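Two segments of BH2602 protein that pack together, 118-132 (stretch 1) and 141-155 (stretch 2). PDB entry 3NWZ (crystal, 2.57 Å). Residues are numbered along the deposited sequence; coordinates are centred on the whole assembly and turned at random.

Stretch 1 (118-132) VKPGMGTYLRAVASI
Stretch 2 141-155: VVEGKVYTDQGETVA

Strand 125-132 lies antiparallel to strand 141-147, their directions 165° apart and their axes approaching to 4.4 Å. The register pairs R127 with Y147, V129 with K145 and S131 with E143, each joined by two backbone hydrogen bonds: R127 N to Y147 O and Y147 N to R127 O, both 2.9 Å; V129 N to K145 O, 2.6 Å, and K145 N to V129 O, 2.8 Å; S131 N to E143 O, 2.7 Å, and E143 N to S131 O, 2.9 Å. Alternating with them are the non-hydrogen-bonded pairs A128-V146, A130-G144 and, beyond the last hydrogen-bonded pair, I132-V142, with CA atoms 4.0 to 4.2 Å apart. Backbone angles are extended through the paired strands, 125-132 and 141-147, and together the stretches bury 1149 Å².

The alternation sorts the side chains. The face carrying A128, A130, I132, V142 and V146 is apolar. V146, chi1 t, places CG2 4.0 Å from A128 CB, while L126, chi1 m and chi2 t, brings CD1 to 4.1 Å from V146 CG1 and CD2 to 4.3 Å from V154 CG2. V142 takes p, which sets its CG2 4.0 Å from A130 CB. G144 lies close against its partner: an ideal CB would be 3.0 Å from V129 O, so the absence of a side chain relieves a tight spot.

The other face is more polar. R127 (t, t, p, chi4 -128°) folds its guanidinium so that one face covers Y147 CD1, 3.4 Å from NH2; Y147, chi1 m, offers its ring edge to V129, whose t rotamer puts CG2 4.0 Å from CE1. Buried V129 thus fills the space beside the ring. S131 and E143 are both p, with OG 3.2 Å from OE2, while the all-trans middle of K145 (m, t, t, p) leads its amine away to a partner elsewhere in the structure.

Beyond the strand, a type I turn runs from T148 to G151. D149, chi1 p, points toward stretch 1, and its OD2 accepts hydrogen bonds from both T124 N and T124 OG1, each 2.6 Å; T124 is p, which aims its hydroxyl at the carboxylate. Glycine suits G123, where an ideal CB would fall 2.5 Å from D149 OD1, and the phi of 124° at G123 also demands it. The p rotamer of Y125 lays CE1 3.3 Å from D149 CB.

At the start of stretch 1, V154 O accepts from V118 N, 3.0 Å, and K119 N, 3.1 Å. K119 (m, t, m, m) curls back, its NZ donating to T153 O at 3.0 Å.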

# COMPACT_ATOMS: atom_id res chain seq x y z
N VAL A 118 7.95 9.70 -4.81
CA VAL A 118 7.96 10.37 -6.09
C VAL A 118 9.23 11.15 -6.36
O VAL A 118 9.96 10.85 -7.30
CB VAL A 118 6.73 11.31 -6.17
CG1 VAL A 118 6.83 12.21 -7.39
CG2 VAL A 118 5.46 10.48 -6.18
N LYS A 119 9.49 12.15 -5.53
CA LYS A 119 10.67 12.98 -5.66
C LYS A 119 11.44 13.04 -4.35
O LYS A 119 10.84 12.94 -3.27
CB LYS A 119 10.29 14.41 -6.09
CG LYS A 119 9.93 14.55 -7.56
CD LYS A 119 9.62 16.00 -7.95
CE LYS A 119 8.34 16.49 -7.29
NZ LYS A 119 7.15 15.72 -7.77
N PRO A 120 12.77 13.19 -4.42
CA PRO A 120 13.63 13.26 -3.24
C PRO A 120 13.19 14.39 -2.34
O PRO A 120 13.04 15.53 -2.80
CB PRO A 120 15.00 13.55 -3.84
CG PRO A 120 14.92 12.89 -5.19
CD PRO A 120 13.56 13.31 -5.66
N GLY A 121 12.97 14.10 -1.06
CA GLY A 121 12.59 15.17 -0.16
C GLY A 121 13.80 16.08 0.01
O GLY A 121 14.84 15.64 0.49
N MSE A 122 13.70 17.34 -0.41
CA MSE A 122 14.82 18.27 -0.27
C MSE A 122 14.34 19.72 -0.18
O MSE A 122 13.24 20.06 -0.60
CB MSE A 122 15.79 18.12 -1.44
CG MSE A 122 16.21 16.68 -1.70
SE MSE A 122 17.61 16.49 -3.02
CE MSE A 122 18.37 14.85 -2.37
N GLY A 123 15.20 20.57 0.37
CA GLY A 123 14.84 21.96 0.54
C GLY A 123 15.00 22.27 2.01
O GLY A 123 15.80 21.62 2.69
N THR A 124 14.24 23.23 2.52
CA THR A 124 14.34 23.61 3.92
C THR A 124 13.32 22.97 4.86
O THR A 124 13.49 23.00 6.07
CB THR A 124 14.24 25.12 4.07
OG1 THR A 124 12.99 25.58 3.53
CG2 THR A 124 15.40 25.79 3.35
N TYR A 125 12.25 22.40 4.31
CA TYR A 125 11.25 21.74 5.15
C TYR A 125 10.27 20.93 4.33
O TYR A 125 10.12 21.16 3.13
CB TYR A 125 10.47 22.77 5.97
CG TYR A 125 9.55 23.62 5.14
CD1 TYR A 125 9.96 24.86 4.67
CD2 TYR A 125 8.30 23.14 4.77
CE1 TYR A 125 9.14 25.61 3.83
CE2 TYR A 125 7.47 23.89 3.93
CZ TYR A 125 7.90 25.12 3.47
OH TYR A 125 7.09 25.85 2.64
N LEU A 126 9.61 19.96 4.96
CA LEU A 126 8.62 19.14 4.27
C LEU A 126 7.22 19.54 4.74
O LEU A 126 7.05 20.05 5.84
CB LEU A 126 8.88 17.66 4.51
CG LEU A 126 10.19 17.20 3.87
CD1 LEU A 126 10.17 15.70 3.63
CD2 LEU A 126 10.37 17.93 2.53
N ARG A 127 6.23 19.32 3.89
CA ARG A 127 4.88 19.70 4.28
C ARG A 127 3.92 18.59 3.95
O ARG A 127 3.54 18.44 2.79
CB ARG A 127 4.47 21.00 3.55
CG ARG A 127 3.45 21.83 4.31
CD ARG A 127 2.94 22.99 3.46
NE ARG A 127 1.94 22.58 2.47
CZ ARG A 127 2.01 22.87 1.17
NH1 ARG A 127 3.04 23.56 0.70
NH2 ARG A 127 1.06 22.46 0.34
N ALA A 128 3.53 17.80 4.93
CA ALA A 128 2.59 16.73 4.64
C ALA A 128 1.14 17.22 4.83
O ALA A 128 0.82 17.90 5.80
CB ALA A 128 2.87 15.50 5.56
N VAL A 129 0.27 16.87 3.88
CA VAL A 129 -1.14 17.29 3.97
C VAL A 129 -2.07 16.10 3.86
O VAL A 129 -2.04 15.38 2.87
CB VAL A 129 -1.52 18.31 2.85
CG1 VAL A 129 -2.97 18.83 3.08
CG2 VAL A 129 -0.50 19.43 2.83
N ALA A 130 -2.92 15.93 4.87
CA ALA A 130 -3.84 14.80 4.92
C ALA A 130 -5.32 15.20 4.88
O ALA A 130 -5.69 16.27 5.37
CB ALA A 130 -3.55 13.96 6.21
N SER A 131 -6.15 14.32 4.31
CA SER A 131 -7.60 14.52 4.23
C SER A 131 -8.39 13.20 4.39
O SER A 131 -8.00 12.16 3.87
CB SER A 131 -8.01 15.21 2.91
OG SER A 131 -7.91 14.36 1.78
N ILE A 132 -9.49 13.25 5.13
CA ILE A 132 -10.30 12.07 5.33
C ILE A 132 -10.95 11.64 4.00
O ILE A 132 -11.45 12.49 3.23
CB ILE A 132 -11.39 12.33 6.37
CG1 ILE A 132 -10.74 12.71 7.70
CG2 ILE A 132 -12.27 11.09 6.52
CD1 ILE A 132 -11.72 12.89 8.81
N VAL A 141 -10.44 5.81 6.88
CA VAL A 141 -9.55 5.84 5.74
C VAL A 141 -9.23 7.30 5.46
O VAL A 141 -10.14 8.14 5.35
CB VAL A 141 -10.24 5.20 4.54
CG1 VAL A 141 -9.36 5.30 3.29
CG2 VAL A 141 -10.57 3.74 4.87
N VAL A 142 -7.94 7.60 5.37
CA VAL A 142 -7.46 8.95 5.14
C VAL A 142 -6.43 8.90 4.02
O VAL A 142 -5.95 7.83 3.66
CB VAL A 142 -6.81 9.54 6.42
CG1 VAL A 142 -5.79 8.57 6.99
CG2 VAL A 142 -6.14 10.88 6.12
N GLU A 143 -6.09 10.06 3.45
CA GLU A 143 -5.14 10.14 2.36
C GLU A 143 -4.27 11.37 2.55
O GLU A 143 -4.72 12.34 3.14
CB GLU A 143 -5.88 10.24 1.03
CG GLU A 143 -6.41 11.66 0.73
CD GLU A 143 -7.22 11.72 -0.55
OE1 GLU A 143 -6.67 11.42 -1.63
OE2 GLU A 143 -8.42 12.07 -0.46
N GLY A 144 -3.05 11.34 2.03
CA GLY A 144 -2.18 12.49 2.17
C GLY A 144 -1.05 12.64 1.17
O GLY A 144 -0.77 11.74 0.39
N LYS A 145 -0.40 13.79 1.19
CA LYS A 145 0.71 14.08 0.30
C LYS A 145 1.78 14.85 1.05
O LYS A 145 1.50 15.57 2.02
CB LYS A 145 0.26 14.91 -0.90
CG LYS A 145 -0.36 14.09 -2.00
CD LYS A 145 -0.76 14.96 -3.19
CE LYS A 145 -1.34 14.12 -4.32
NZ LYS A 145 -2.55 13.37 -3.86
N VAL A 146 3.02 14.67 0.61
CA VAL A 146 4.15 15.36 1.20
C VAL A 146 4.74 16.26 0.11
O VAL A 146 4.95 15.82 -1.01
CB VAL A 146 5.22 14.34 1.70
CG1 VAL A 146 6.38 15.07 2.33
CG2 VAL A 146 4.62 13.38 2.70
N TYR A 147 4.99 17.52 0.46
CA TYR A 147 5.53 18.51 -0.48
C TYR A 147 6.84 19.17 -0.03
O TYR A 147 7.10 19.31 1.17
CB TYR A 147 4.50 19.63 -0.70
CG TYR A 147 3.15 19.15 -1.20
CD1 TYR A 147 2.01 19.28 -0.42
CD2 TYR A 147 3.02 18.59 -2.46
CE1 TYR A 147 0.77 18.85 -0.89
CE2 TYR A 147 1.79 18.17 -2.93
CZ TYR A 147 0.67 18.30 -2.15
OH TYR A 147 -0.55 17.88 -2.64
N THR A 148 7.65 19.59 -0.99
CA THR A 148 8.91 20.26 -0.67
C THR A 148 8.50 21.70 -0.46
O THR A 148 7.31 22.02 -0.59
CB THR A 148 9.88 20.22 -1.84
OG1 THR A 148 9.26 20.83 -2.98
CG2 THR A 148 10.25 18.80 -2.16
N ASP A 149 9.45 22.58 -0.15
CA ASP A 149 9.09 23.99 0.03
C ASP A 149 8.85 24.69 -1.32
O ASP A 149 8.71 25.92 -1.37
CB ASP A 149 10.17 24.75 0.81
CG ASP A 149 11.56 24.40 0.36
OD1 ASP A 149 11.74 23.93 -0.79
OD2 ASP A 149 12.50 24.61 1.15
N GLN A 150 8.80 23.91 -2.39
CA GLN A 150 8.56 24.45 -3.72
C GLN A 150 7.15 24.08 -4.15
O GLN A 150 6.55 24.75 -4.99
CB GLN A 150 9.56 23.89 -4.72
CG GLN A 150 10.99 24.30 -4.43
CD GLN A 150 11.15 25.81 -4.34
OE1 GLN A 150 11.16 26.51 -5.35
NE2 GLN A 150 11.26 26.32 -3.11
N GLY A 151 6.61 23.02 -3.56
CA GLY A 151 5.28 22.59 -3.93
C GLY A 151 5.41 21.28 -4.68
O GLY A 151 4.42 20.68 -5.09
N GLU A 152 6.66 20.83 -4.87
CA GLU A 152 6.91 19.57 -5.55
C GLU A 152 6.45 18.44 -4.64
O GLU A 152 6.63 18.52 -3.43
CB GLU A 152 8.39 19.41 -5.84
CG GLU A 152 8.87 20.20 -7.04
CD GLU A 152 10.15 20.98 -6.75
OE1 GLU A 152 10.70 21.57 -7.70
OE2 GLU A 152 10.59 20.99 -5.58
N THR A 153 5.85 17.41 -5.22
CA THR A 153 5.35 16.28 -4.43
C THR A 153 6.43 15.24 -4.14
O THR A 153 6.85 14.49 -5.02
CB THR A 153 4.15 15.57 -5.14
OG1 THR A 153 3.03 16.46 -5.23
CG2 THR A 153 3.74 14.32 -4.36
N VAL A 154 6.89 15.21 -2.88
CA VAL A 154 7.90 14.26 -2.44
C VAL A 154 7.30 12.87 -2.39
O VAL A 154 7.93 11.89 -2.81
CB VAL A 154 8.42 14.63 -1.03
CG1 VAL A 154 9.39 13.55 -0.52
CG2 VAL A 154 9.08 15.99 -1.07
N ALA A 155 6.08 12.76 -1.88
CA ALA A 155 5.43 11.47 -1.81
C ALA A 155 3.93 11.56 -1.65
O ALA A 155 3.39 12.57 -1.22
CB ALA A 155 6.01 10.66 -0.67